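Local structure of putative cytochrome P450 120 (Synechocystis sp., 2VE3) at residues T84-G89 and K195-R200; Y303-L308 and E400-A405; G321-I326 and V342-S347. The protein binds heme and retinoic acid and, as a member of the cytochrome P450 family, probably acts as a monooxygenase. All blocks are in the same frame, centred on the assembly; numbering follows the deposited sequence.

Interaction 1 of 3, residues T84-G89 and K195-R200; sequences TRILLG and KSQRAR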
loop_
_atom_site.group_PDB
_atom_site.type_symbol
_atom_site.label_atom_id
_atom_site.label_comp_id
_atom_site.label_asym_id
_atom_site.label_seq_id
_atom_site.Cartn_x
_atom_site.Cartn_y
_atom_site.Cartn_z
ATOM N N THR A 84 9.077 11.011 -5.555
ATOM C CA THR A 84 8.495 9.696 -5.862
ATOM C C THR A 84 8.655 9.341 -7.338
ATOM O O THR A 84 9.025 8.220 -7.671
ATOM C CB THR A 84 6.981 9.633 -5.518
ATOM O OG1 THR A 84 6.711 10.419 -4.357
ATOM C CG2 THR A 84 6.527 8.186 -5.295
ATOM N N ARG A 85 8.372 10.299 -8.209
ATOM C CA ARG A 85 8.458 10.070 -9.643
ATOM C C ARG A 85 9.865 9.707 -10.080
ATOM O O ARG A 85 10.046 8.703 -10.745
ATOM C CB ARG A 85 7.911 11.270 -10.425
ATOM C CG ARG A 85 6.392 11.205 -10.583
ATOM C CD ARG A 85 5.844 12.325 -11.452
ATOM N NE ARG A 85 5.910 13.600 -10.751
ATOM C CZ ARG A 85 6.741 14.590 -11.070
ATOM N NH1 ARG A 85 7.579 14.461 -12.099
ATOM N NH2 ARG A 85 6.725 15.709 -10.359
ATOM N N ILE A 86 10.853 10.495 -9.642
ATOM C CA ILE A 86 12.271 10.252 -9.934
ATOM C C ILE A 86 12.744 8.874 -9.468
ATOM O O ILE A 86 13.446 8.169 -10.197
ATOM C CB ILE A 86 13.191 11.369 -9.311
ATOM C CG1 ILE A 86 12.878 12.730 -9.944
ATOM C CG2 ILE A 86 14.656 11.005 -9.465
ATOM C CD1 ILE A 86 13.612 13.930 -9.330
ATOM N N LEU A 87 12.339 8.482 -8.263
ATOM C CA LEU A 87 12.784 7.224 -7.656
ATOM C C LEU A 87 12.079 5.972 -8.183
ATOM O O LEU A 87 12.665 4.885 -8.182
ATOM C CB LEU A 87 12.690 7.305 -6.123
ATOM C CG LEU A 87 13.723 8.257 -5.491
ATOM C CD1 LEU A 87 13.349 8.628 -4.064
ATOM C CD2 LEU A 87 15.098 7.632 -5.536
ATOM N N LEU A 88 10.826 6.122 -8.606
ATOM C CA LEU A 88 10.098 5.063 -9.297
ATOM C C LEU A 88 10.643 4.806 -10.701
ATOM O O LEU A 88 10.720 3.656 -11.135
ATOM C CB LEU A 88 8.612 5.421 -9.409
ATOM C CG LEU A 88 7.673 5.212 -8.223
ATOM C CD1 LEU A 88 6.339 5.859 -8.569
ATOM C CD2 LEU A 88 7.501 3.733 -7.982
ATOM N N GLY A 89 10.997 5.882 -11.406
ATOM C CA GLY A 89 11.485 5.802 -12.772
ATOM C C GLY A 89 10.410 6.110 -13.798
ATOM O O GLY A 89 9.206 5.968 -13.508
ATOM N N LYS A 195 20.410 9.412 -0.759
ATOM C CA LYS A 195 20.687 8.053 -0.330
ATOM C C LYS A 195 19.753 7.056 -1.014
ATOM O O LYS A 195 20.136 5.907 -1.258
ATOM C CB LYS A 195 20.568 7.922 1.198
ATOM C CG LYS A 195 21.551 8.773 1.991
ATOM C CD LYS A 195 21.732 8.213 3.402
ATOM C CE LYS A 195 22.741 7.076 3.389
ATOM N NZ LYS A 195 22.316 5.897 4.198
ATOM N N SER A 196 18.519 7.487 -1.297
ATOM C CA SER A 196 17.543 6.638 -1.969
ATOM C C SER A 196 17.865 6.546 -3.444
ATOM O O SER A 196 17.608 5.528 -4.073
ATOM C CB SER A 196 16.116 7.176 -1.787
ATOM O OG SER A 196 15.618 6.810 -0.504
ATOM N N GLN A 197 18.415 7.627 -3.980
ATOM C CA GLN A 197 18.895 7.662 -5.355
ATOM C C GLN A 197 19.993 6.639 -5.584
ATOM O O GLN A 197 20.004 5.965 -6.608
ATOM C CB GLN A 197 19.408 9.053 -5.712
ATOM C CG GLN A 197 18.322 10.063 -5.929
ATOM C CD GLN A 197 18.857 11.389 -6.409
ATOM O OE1 GLN A 197 18.528 11.831 -7.499
ATOM N NE2 GLN A 197 19.688 12.029 -5.605
ATOM N N ARG A 198 20.899 6.537 -4.615
ATOM C CA ARG A 198 22.032 5.624 -4.646
ATOM C C ARG A 198 21.549 4.194 -4.411
ATOM O O ARG A 198 22.018 3.250 -5.057
ATOM C CB ARG A 198 23.091 6.075 -3.604
ATOM C CG ARG A 198 24.179 5.043 -3.253
ATOM C CD ARG A 198 25.351 5.044 -4.245
ATOM N NE ARG A 198 26.292 3.961 -3.965
ATOM C CZ ARG A 198 27.124 3.433 -4.859
ATOM N NH1 ARG A 198 27.152 3.891 -6.100
ATOM N NH2 ARG A 198 27.934 2.441 -4.504
ATOM N N ALA A 199 20.583 4.052 -3.506
ATOM C CA ALA A 199 19.914 2.770 -3.257
ATOM C C ALA A 199 19.287 2.253 -4.551
ATOM O O ALA A 199 19.482 1.095 -4.910
ATOM C CB ALA A 199 18.858 2.923 -2.167
ATOM N N ARG A 200 18.570 3.126 -5.263
ATOM C CA ARG A 200 17.901 2.754 -6.525
ATOM C C ARG A 200 18.917 2.281 -7.570
ATOM O O ARG A 200 18.671 1.306 -8.265
ATOM C CB ARG A 200 17.044 3.911 -7.062
ATOM C CG ARG A 200 16.989 4.056 -8.592
ATOM C CD ARG A 200 15.854 4.948 -9.065
ATOM N NE ARG A 200 15.714 4.900 -10.526
ATOM C CZ ARG A 200 14.815 4.166 -11.182
ATOM N NH1 ARG A 200 13.917 3.413 -10.533
ATOM N NH2 ARG A 200 14.810 4.194 -12.503
#
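Leu87 and Gln197 are the residues whose CA atoms come nearest, 6.5 Å apart, between helical segments 84-88 and 195-200, whose axes run in nearly the same direction (22°). Leu87 makes the apolar contact with its two methyls: CD2 lies 3.6 Å from the carbonyl Ser196 O and also reaches Gln197 CG, while CD1 touches Ser196 CB at 3.9 Å. Ser196 OG turns to backbone carbonyls, chiefly Thr176 O. These segments belong to helices 82-88 and 192-215, which correspond to the B' and G helices of the P450 fold, on the distal side of the heme. One turn beyond Ser196, Arg200 stretches out, extended from CG to NE, across the C-terminal end of helix 82-88. Its CD passes 3.3 Å from Leu87 O, and NH1 gives that oxygen a weak, bent hydrogen bond of 3.0 Å (124° at the hydrogen); Tyr177 OH also bonds to Leu87 O. Over one guanidinium face lie Ile86 O and Gly89 CA, the latter 3.7 Å from Arg200 NH2. The charge probably suits the carbonyl-rich helix end, and NH2 is held by a salt bridge to Asp246. At the backbone angles of Gly89 a CB would jam against Leu88 O, which calls for glycine.

Interaction 2 of 3, residues Y303-L308 and E400-A405; sequences YLDQVL and EMKLFA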
loop_
_atom_site.group_PDB
_atom_site.type_symbol
_atom_site.label_atom_id
_atom_site.label_comp_id
_atom_site.label_asym_id
_atom_site.label_seq_id
_atom_site.Cartn_x
_atom_site.Cartn_y
_atom_site.Cartn_z
ATOM N N TYR A 303 -15.900 -14.118 8.191
ATOM C CA TYR A 303 -15.722 -13.190 9.297
ATOM C C TYR A 303 -14.331 -12.536 9.274
ATOM O O TYR A 303 -14.214 -11.346 9.526
ATOM C CB TYR A 303 -15.972 -13.856 10.654
ATOM C CG TYR A 303 -15.801 -12.877 11.785
ATOM C CD1 TYR A 303 -16.743 -11.879 12.004
ATOM C CD2 TYR A 303 -14.665 -12.920 12.609
ATOM C CE1 TYR A 303 -16.587 -10.969 13.024
ATOM C CE2 TYR A 303 -14.490 -11.994 13.626
ATOM C CZ TYR A 303 -15.455 -11.034 13.829
ATOM O OH TYR A 303 -15.301 -10.132 14.833
ATOM N N LEU A 304 -13.286 -13.314 8.974
ATOM C CA LEU A 304 -11.935 -12.760 8.837
ATOM C C LEU A 304 -11.920 -11.727 7.709
ATOM O O LEU A 304 -11.331 -10.649 7.855
ATOM C CB LEU A 304 -10.888 -13.859 8.600
ATOM C CG LEU A 304 -9.440 -13.423 8.350
ATOM C CD1 LEU A 304 -8.877 -12.601 9.523
ATOM C CD2 LEU A 304 -8.529 -14.597 8.066
ATOM N N ASP A 305 -12.594 -12.051 6.602
ATOM C CA ASP A 305 -12.832 -11.085 5.533
ATOM C C ASP A 305 -13.284 -9.717 6.057
ATOM O O ASP A 305 -12.743 -8.689 5.634
ATOM C CB ASP A 305 -13.872 -11.605 4.539
ATOM C CG ASP A 305 -13.302 -12.585 3.531
ATOM O OD1 ASP A 305 -12.079 -12.859 3.523
ATOM O OD2 ASP A 305 -14.107 -13.099 2.735
ATOM N N GLN A 306 -14.288 -9.712 6.948
ATOM C CA GLN A 306 -14.796 -8.472 7.570
ATOM C C GLN A 306 -13.756 -7.708 8.404
ATOM O O GLN A 306 -13.673 -6.485 8.342
ATOM C CB GLN A 306 -15.970 -8.786 8.481
ATOM C CG GLN A 306 -17.272 -9.112 7.757
ATOM C CD GLN A 306 -18.413 -9.309 8.741
ATOM O OE1 GLN A 306 -18.585 -8.527 9.693
ATOM N NE2 GLN A 306 -19.191 -10.363 8.526
ATOM N N VAL A 307 -13.015 -8.443 9.223
ATOM C CA VAL A 307 -11.967 -7.863 10.083
ATOM C C VAL A 307 -10.919 -7.153 9.209
ATOM O O VAL A 307 -10.453 -6.042 9.525
ATOM C CB VAL A 307 -11.333 -8.974 10.946
ATOM C CG1 VAL A 307 -10.102 -8.475 11.694
ATOM C CG2 VAL A 307 -12.362 -9.540 11.902
ATOM N N LEU A 308 -10.569 -7.786 8.096
ATOM C CA LEU A 308 -9.511 -7.266 7.244
ATOM C C LEU A 308 -9.968 -6.031 6.457
ATOM O O LEU A 308 -9.206 -5.073 6.343
ATOM C CB LEU A 308 -8.903 -8.378 6.377
ATOM C CG LEU A 308 -8.202 -9.513 7.128
ATOM C CD1 LEU A 308 -7.774 -10.629 6.166
ATOM C CD2 LEU A 308 -6.994 -9.024 7.944
ATOM N N GLU A 400 -2.021 -12.405 1.316
ATOM C CA GLU A 400 -0.980 -12.399 2.344
ATOM C C GLU A 400 -1.528 -12.005 3.719
ATOM O O GLU A 400 -1.104 -12.546 4.728
ATOM C CB GLU A 400 0.198 -11.492 1.953
ATOM C CG GLU A 400 1.422 -11.676 2.854
ATOM C CD GLU A 400 2.657 -10.900 2.430
ATOM O OE1 GLU A 400 2.839 -10.611 1.219
ATOM O OE2 GLU A 400 3.479 -10.606 3.329
ATOM N N MET A 401 -2.465 -11.066 3.747
ATOM C CA MET A 401 -3.123 -10.661 4.986
ATOM C C MET A 401 -3.913 -11.831 5.582
ATOM O O MET A 401 -3.853 -12.090 6.787
ATOM C CB MET A 401 -4.042 -9.469 4.723
ATOM C CG MET A 401 -3.321 -8.145 4.499
ATOM S SD MET A 401 -4.444 -6.744 4.343
ATOM C CE MET A 401 -4.911 -6.857 2.613
ATOM N N LYS A 402 -4.642 -12.550 4.730
ATOM C CA LYS A 402 -5.497 -13.645 5.198
ATOM C C LYS A 402 -4.674 -14.818 5.702
ATOM O O LYS A 402 -4.902 -15.295 6.794
ATOM C CB LYS A 402 -6.463 -14.093 4.108
ATOM C CG LYS A 402 -7.864 -14.327 4.616
ATOM C CD LYS A 402 -8.705 -15.149 3.658
ATOM C CE LYS A 402 -9.381 -14.299 2.612
ATOM N NZ LYS A 402 -10.714 -14.878 2.228
ATOM N N LEU A 403 -3.698 -15.266 4.919
ATOM C CA LEU A 403 -2.779 -16.324 5.373
ATOM C C LEU A 403 -2.087 -15.980 6.690
ATOM O O LEU A 403 -2.081 -16.799 7.601
ATOM C CB LEU A 403 -1.746 -16.664 4.290
ATOM C CG LEU A 403 -0.774 -17.855 4.380
ATOM C CD1 LEU A 403 -1.362 -19.123 4.987
ATOM C CD2 LEU A 403 -0.263 -18.165 2.998
ATOM N N PHE A 404 -1.517 -14.778 6.786
ATOM C CA PHE A 404 -0.802 -14.354 7.998
ATOM C C PHE A 404 -1.730 -14.301 9.213
ATOM O O PHE A 404 -1.388 -14.777 10.288
ATOM C CB PHE A 404 -0.155 -12.976 7.808
ATOM C CG PHE A 404 0.522 -12.457 9.038
ATOM C CD1 PHE A 404 1.845 -12.780 9.304
ATOM C CD2 PHE A 404 -0.160 -11.650 9.936
ATOM C CE1 PHE A 404 2.486 -12.298 10.451
ATOM C CE2 PHE A 404 0.466 -11.160 11.084
ATOM C CZ PHE A 404 1.795 -11.483 11.340
ATOM N N ALA A 405 -2.890 -13.685 9.021
ATOM C CA ALA A 405 -3.896 -13.571 10.052
ATOM C C ALA A 405 -4.246 -14.968 10.563
ATOM O O ALA A 405 -4.343 -15.181 11.781
ATOM C CB ALA A 405 -5.129 -12.882 9.495
#
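Lys402 reaches from segment 400-405 to Leu304, Leu308 and Asp305 of segment 303-308, where the two helix axes approach to 10.7 Å and cross at 115°. From CB, a chi1 of -137°, well off a staggered position, sets CG against two leucine methyls on the same side of it, Leu304 CD2 at 3.5 Å and Leu308 CD1 at 4.0 Å. CD carries the chain past these methyls, 4.1 Å from Asp305 OD1. A bend at chi3 (-87°) brings CE in closer, 3.2 Å from Asp305 OD1. NZ completes a salt bridge of 2.8 Å to Asp305 OD1, which receives it on its syn lone pair, the side of the other oxygen. The ammonium also bonds to Leu298 O, so a carboxylate and a backbone carbonyl together fix its position. An alanine in place of Lys402 would probably leave Asp305 without its charged mate and Leu298 O without this donor, and open a gap beside Leu304 CD2. The rest of the contact is apolar: Leu304 CD1 meets Ala405 CB at 3.8 Å, and Leu308 CD1 rests against the backbone at Met401 and Lys402 and touches Met401 CB. Helices 302-314 and 394-411 correspond to the K and L helices of the P450 core; Met401 also touches the heme, and helix 394-411 follows Cys391, the probable axial ligand. Phe266 of the long helix 241-272 packs on both Leu308 and Ala405. Helix 274-285 backs segment 303-308 through Tyr303 and Val307, and its Glu283 binds the backbone N of Tyr303 and Leu304, while helices 121-137 and 143-159 flank segment 400-405 at Leu403, Glu400 and Phe404.

Interaction 3 of 3, residues G321-I326 and V342-S347; sequences GFRELI and VSYQIS. With HEM (protoporphyrin IX containing Fe), chain C; REA (retinoic acid), chain D.
Arg323 and Tyr344 meet at one heme propionate, with Tyr344 CE2 over a face of the guanidinium. Tyr344 OH donates to HEM O1A at 2.6 Å and Arg323 NH2 to the same oxygen at 2.7 Å, the oxygen lying at the edge of both flat groups; Arg323 NH1 adds weak bonds to HEM O1A and O2A. At the strand's end, in the N-cap position of helix 346-349, Gln345 donates from NE2 to retinoic acid O2 at 2.8 Å. In the second shell, Arg323 NH1 also bonds to Phe322 O at 3.0 Å, and Gln345 NE2 is held by Ser343 OG. That hydroxyl sits over the Phe322 ring and donates to Gly321 O, which also accepts a hydrogen bond from Tyr344 N, on the opposite face of its carbonyl plane. Tyr344 CG stands between the backbone N and the carbonyl carbon (chi1 76°), and the ring lies against Gly321, whose CA is 3.5 Å from Tyr344 CE2; a CB there would run into CE2. Behind this, Arg323 and Val342 form a hydrogen-bonded antiparallel pair. In the P450 beta sheet, strand 320-325 lies between 341-345 and 76-79, strand 54-59 borders 341-345, and helix 62-68 packs on Arg323, Val342 and Tyr344.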
loop_
_atom_site.group_PDB
_atom_site.type_symbol
_atom_site.label_atom_id
_atom_site.label_comp_id
_atom_site.label_asym_id
_atom_site.label_seq_id
_atom_site.Cartn_x
_atom_site.Cartn_y
_atom_site.Cartn_z
ATOM N N GLY A 321 -3.684 9.470 -3.168
ATOM C CA GLY A 321 -3.077 9.576 -4.496
ATOM C C GLY A 321 -3.177 11.011 -4.987
ATOM O O GLY A 321 -3.774 11.858 -4.324
ATOM N N PHE A 322 -2.591 11.276 -6.150
ATOM C CA PHE A 322 -2.524 12.619 -6.736
ATOM C C PHE A 322 -2.854 12.605 -8.224
ATOM O O PHE A 322 -2.553 11.640 -8.928
ATOM C CB PHE A 322 -1.148 13.239 -6.508
ATOM C CG PHE A 322 -0.745 13.276 -5.069
ATOM C CD1 PHE A 322 -0.910 14.433 -4.320
ATOM C CD2 PHE A 322 -0.216 12.138 -4.452
ATOM C CE1 PHE A 322 -0.542 14.460 -2.971
ATOM C CE2 PHE A 322 0.151 12.156 -3.108
ATOM C CZ PHE A 322 -0.017 13.305 -2.365
ATOM N N ARG A 323 -3.518 13.672 -8.676
ATOM C CA ARG A 323 -3.979 13.812 -10.063
ATOM C C ARG A 323 -3.720 15.235 -10.516
ATOM O O ARG A 323 -3.934 16.169 -9.753
ATOM C CB ARG A 323 -5.489 13.518 -10.173
ATOM C CG ARG A 323 -5.934 12.142 -9.673
ATOM C CD ARG A 323 -5.494 11.002 -10.581
ATOM N NE ARG A 323 -6.026 9.700 -10.166
ATOM C CZ ARG A 323 -5.416 8.850 -9.334
ATOM N NH1 ARG A 323 -4.226 9.135 -8.815
ATOM N NH2 ARG A 323 -5.983 7.688 -9.039
ATOM N N GLU A 324 -3.236 15.403 -11.740
ATOM C CA GLU A 324 -3.194 16.723 -12.351
ATOM C C GLU A 324 -4.526 16.975 -13.055
ATOM O O GLU A 324 -5.058 16.084 -13.717
ATOM C CB GLU A 324 -2.040 16.854 -13.360
ATOM C CG GLU A 324 -1.888 18.287 -13.883
ATOM C CD GLU A 324 -0.868 18.451 -14.991
ATOM O OE1 GLU A 324 0.052 17.613 -15.111
ATOM O OE2 GLU A 324 -0.988 19.449 -15.742
ATOM N N LEU A 325 -5.066 18.177 -12.904
ATOM C CA LEU A 325 -6.229 18.567 -13.693
ATOM C C LEU A 325 -5.762 18.939 -15.096
ATOM O O LEU A 325 -4.918 19.820 -15.250
ATOM C CB LEU A 325 -6.951 19.740 -13.043
ATOM C CG LEU A 325 -7.760 19.442 -11.785
ATOM C CD1 LEU A 325 -7.615 20.599 -10.784
ATOM C CD2 LEU A 325 -9.224 19.166 -12.131
ATOM N N ILE A 326 -6.267 18.235 -16.106
ATOM C CA ILE A 326 -5.926 18.548 -17.503
ATOM C C ILE A 326 -7.051 19.321 -18.203
ATOM O O ILE A 326 -6.845 19.928 -19.258
ATOM C CB ILE A 326 -5.450 17.305 -18.309
ATOM C CG1 ILE A 326 -6.494 16.184 -18.290
ATOM C CG2 ILE A 326 -4.100 16.800 -17.766
ATOM C CD1 ILE A 326 -6.335 15.176 -19.420
ATOM N N VAL A 342 -4.961 17.705 -7.659
ATOM C CA VAL A 342 -5.935 17.289 -6.671
ATOM C C VAL A 342 -5.368 16.067 -5.972
ATOM O O VAL A 342 -4.773 15.190 -6.614
ATOM C CB VAL A 342 -7.299 16.899 -7.337
ATOM C CG1 VAL A 342 -8.347 16.537 -6.290
ATOM C CG2 VAL A 342 -7.799 18.015 -8.207
ATOM N N SER A 343 -5.537 16.015 -4.651
ATOM C CA SER A 343 -5.178 14.838 -3.858
ATOM C C SER A 343 -6.399 14.274 -3.157
ATOM O O SER A 343 -7.090 15.001 -2.428
ATOM C CB SER A 343 -4.132 15.190 -2.803
ATOM O OG SER A 343 -3.781 14.040 -2.044
ATOM N N TYR A 344 -6.646 12.977 -3.350
ATOM C CA TYR A 344 -7.763 12.324 -2.697
ATOM C C TYR A 344 -7.211 11.612 -1.473
ATOM O O TYR A 344 -6.246 10.854 -1.567
ATOM C CB TYR A 344 -8.544 11.392 -3.653
ATOM C CG TYR A 344 -7.881 10.062 -3.963
ATOM C CD1 TYR A 344 -8.172 8.916 -3.208
ATOM C CD2 TYR A 344 -6.980 9.943 -5.025
ATOM C CE1 TYR A 344 -7.552 7.679 -3.498
ATOM C CE2 TYR A 344 -6.373 8.731 -5.318
ATOM C CZ TYR A 344 -6.653 7.608 -4.545
ATOM O OH TYR A 344 -6.059 6.427 -4.848
ATOM N N GLN A 345 -7.805 11.903 -0.321
ATOM C CA GLN A 345 -7.264 11.451 0.953
ATOM C C GLN A 345 -8.105 10.313 1.511
ATOM O O GLN A 345 -9.222 10.526 2.009
ATOM C CB GLN A 345 -7.168 12.611 1.941
ATOM C CG GLN A 345 -6.141 13.677 1.527
ATOM C CD GLN A 345 -4.711 13.163 1.670
ATOM O OE1 GLN A 345 -4.290 12.779 2.764
ATOM N NE2 GLN A 345 -3.977 13.110 0.557
ATOM N N ILE A 346 -7.561 9.109 1.384
ATOM C CA ILE A 346 -8.204 7.881 1.861
ATOM C C ILE A 346 -8.330 7.910 3.396
ATOM O O ILE A 346 -9.355 7.529 3.954
ATOM C CB ILE A 346 -7.416 6.617 1.405
ATOM C CG1 ILE A 346 -7.278 6.582 -0.117
ATOM C CG2 ILE A 346 -8.071 5.321 1.939
ATOM C CD1 ILE A 346 -6.248 5.597 -0.610
ATOM N N SER A 347 -7.289 8.375 4.066
ATOM C CA SER A 347 -7.318 8.527 5.516
ATOM C C SER A 347 -8.479 9.421 5.983
ATOM O O SER A 347 -9.136 9.104 6.962
ATOM C CB SER A 347 -5.970 9.065 6.011
ATOM O OG SER A 347 -5.563 10.189 5.233
HETATM C CHA HEM C . -2.123 1.307 -6.894
HETATM C CHB HEM C . -3.234 0.736 -2.196
HETATM C CHC HEM C . -0.836 -3.496 -2.122
HETATM C CHD HEM C . 0.740 -2.682 -6.608
HETATM C C1A HEM C . -2.662 1.538 -5.635
HETATM C C2A HEM C . -3.484 2.659 -5.218
HETATM C C3A HEM C . -3.799 2.480 -3.920
HETATM C C4A HEM C . -3.168 1.263 -3.474
HETATM C CMA HEM C . -4.648 3.395 -3.017
HETATM C CAA HEM C . -3.956 3.811 -6.137
HETATM C CBA HEM C . -3.021 5.017 -6.102
HETATM C CGA HEM C . -3.497 5.986 -7.164
HETATM O O1A HEM C . -4.650 6.489 -7.023
HETATM O O2A HEM C . -2.731 6.253 -8.137
HETATM C C1B HEM C . -2.719 -0.477 -1.779
HETATM C C2B HEM C . -2.941 -1.116 -0.489
HETATM C C3B HEM C . -2.283 -2.293 -0.474
HETATM C C4B HEM C . -1.623 -2.424 -1.747
HETATM C CMB HEM C . -3.808 -0.514 0.639
HETATM C CAB HEM C . -2.171 -3.355 0.668
HETATM C CBB HEM C . -3.173 -3.643 1.514
HETATM C C1C HEM C . -0.231 -3.689 -3.342
HETATM C C2C HEM C . 0.514 -4.860 -3.758
HETATM C C3C HEM C . 0.954 -4.642 -5.004
HETATM C C4C HEM C . 0.507 -3.306 -5.401
HETATM C CMC HEM C . 0.711 -6.143 -2.904
HETATM C CAC HEM C . 1.768 -5.619 -5.903
HETATM C CBC HEM C . 3.059 -5.907 -5.707
HETATM C C1D HEM C . 0.191 -1.500 -7.061
HETATM C C2D HEM C . 0.579 -0.849 -8.285
HETATM C C3D HEM C . -0.303 0.401 -8.381
HETATM C C4D HEM C . -1.160 0.363 -7.212
HETATM C CMD HEM C . 1.669 -1.320 -9.282
HETATM C CAD HEM C . -0.312 1.475 -9.494
HETATM C CBD HEM C . -1.559 1.260 -10.349
HETATM C CGD HEM C . -1.607 2.262 -11.478
HETATM O O1D HEM C . -2.432 2.046 -12.401
HETATM O O2D HEM C . -0.838 3.269 -11.482
HETATM N NA HEM C . -2.492 0.713 -4.549
HETATM N NB HEM C . -1.894 -1.297 -2.516
HETATM N NC HEM C . -0.210 -2.751 -4.360
HETATM N ND HEM C . -0.841 -0.772 -6.461
HETATM FE FE HEM C . -1.587 -1.206 -4.536
HETATM C C1 REA D . 1.722 2.347 -4.240
HETATM C C2 REA D . 2.120 1.787 -5.603
HETATM C C3 REA D . 2.042 2.884 -6.665
HETATM C C4 REA D . 3.104 3.947 -6.397
HETATM C C5 REA D . 3.190 4.343 -4.938
HETATM C C6 REA D . 2.562 3.600 -3.931
HETATM C C7 REA D . 2.730 4.042 -2.540
HETATM C C8 REA D . 1.956 5.179 -2.043
HETATM C C9 REA D . 2.259 5.696 -0.692
HETATM C C10 REA D . 1.822 7.051 -0.426
HETATM C C11 REA D . 1.148 7.471 0.789
HETATM C C12 REA D . 0.446 8.742 0.613
HETATM C C13 REA D . 0.545 9.847 1.565
HETATM C C14 REA D . -0.309 10.929 1.271
HETATM C C15 REA D . -0.843 11.854 2.253
HETATM C C16 REA D . 0.236 2.752 -4.251
HETATM C C17 REA D . 1.957 1.234 -3.219
HETATM C C18 REA D . 4.008 5.565 -4.597
HETATM C C19 REA D . 3.014 4.903 0.348
HETATM C C20 REA D . 1.499 9.806 2.731
HETATM O O1 REA D . -0.622 11.696 3.465
HETATM O O2 REA D . -1.529 12.819 1.882
#

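Along the chain, interaction 1 is complete before helix 302-314 opens interaction 2; interaction 3 then forms from the strands that follow that helix, and helix 394-411 completes interaction 2. Interactions 1 and 2 lie on opposite sides of the chain's centre, their own centres 32 Å apart, as do interactions 2 and 3, at 28 Å. Interactions 1 and 3 are closer, about 7 Å between nearest atoms, and both border the retinoic acid pocket, through Thr84 and Gln345. The heme links 2 and 3, touched by Met401 in one and by Arg323, Tyr344 and Ile346 in the other. No two touch; they are separate parts of one P450 fold, helical in 1 and 2 and mainly strand in 3.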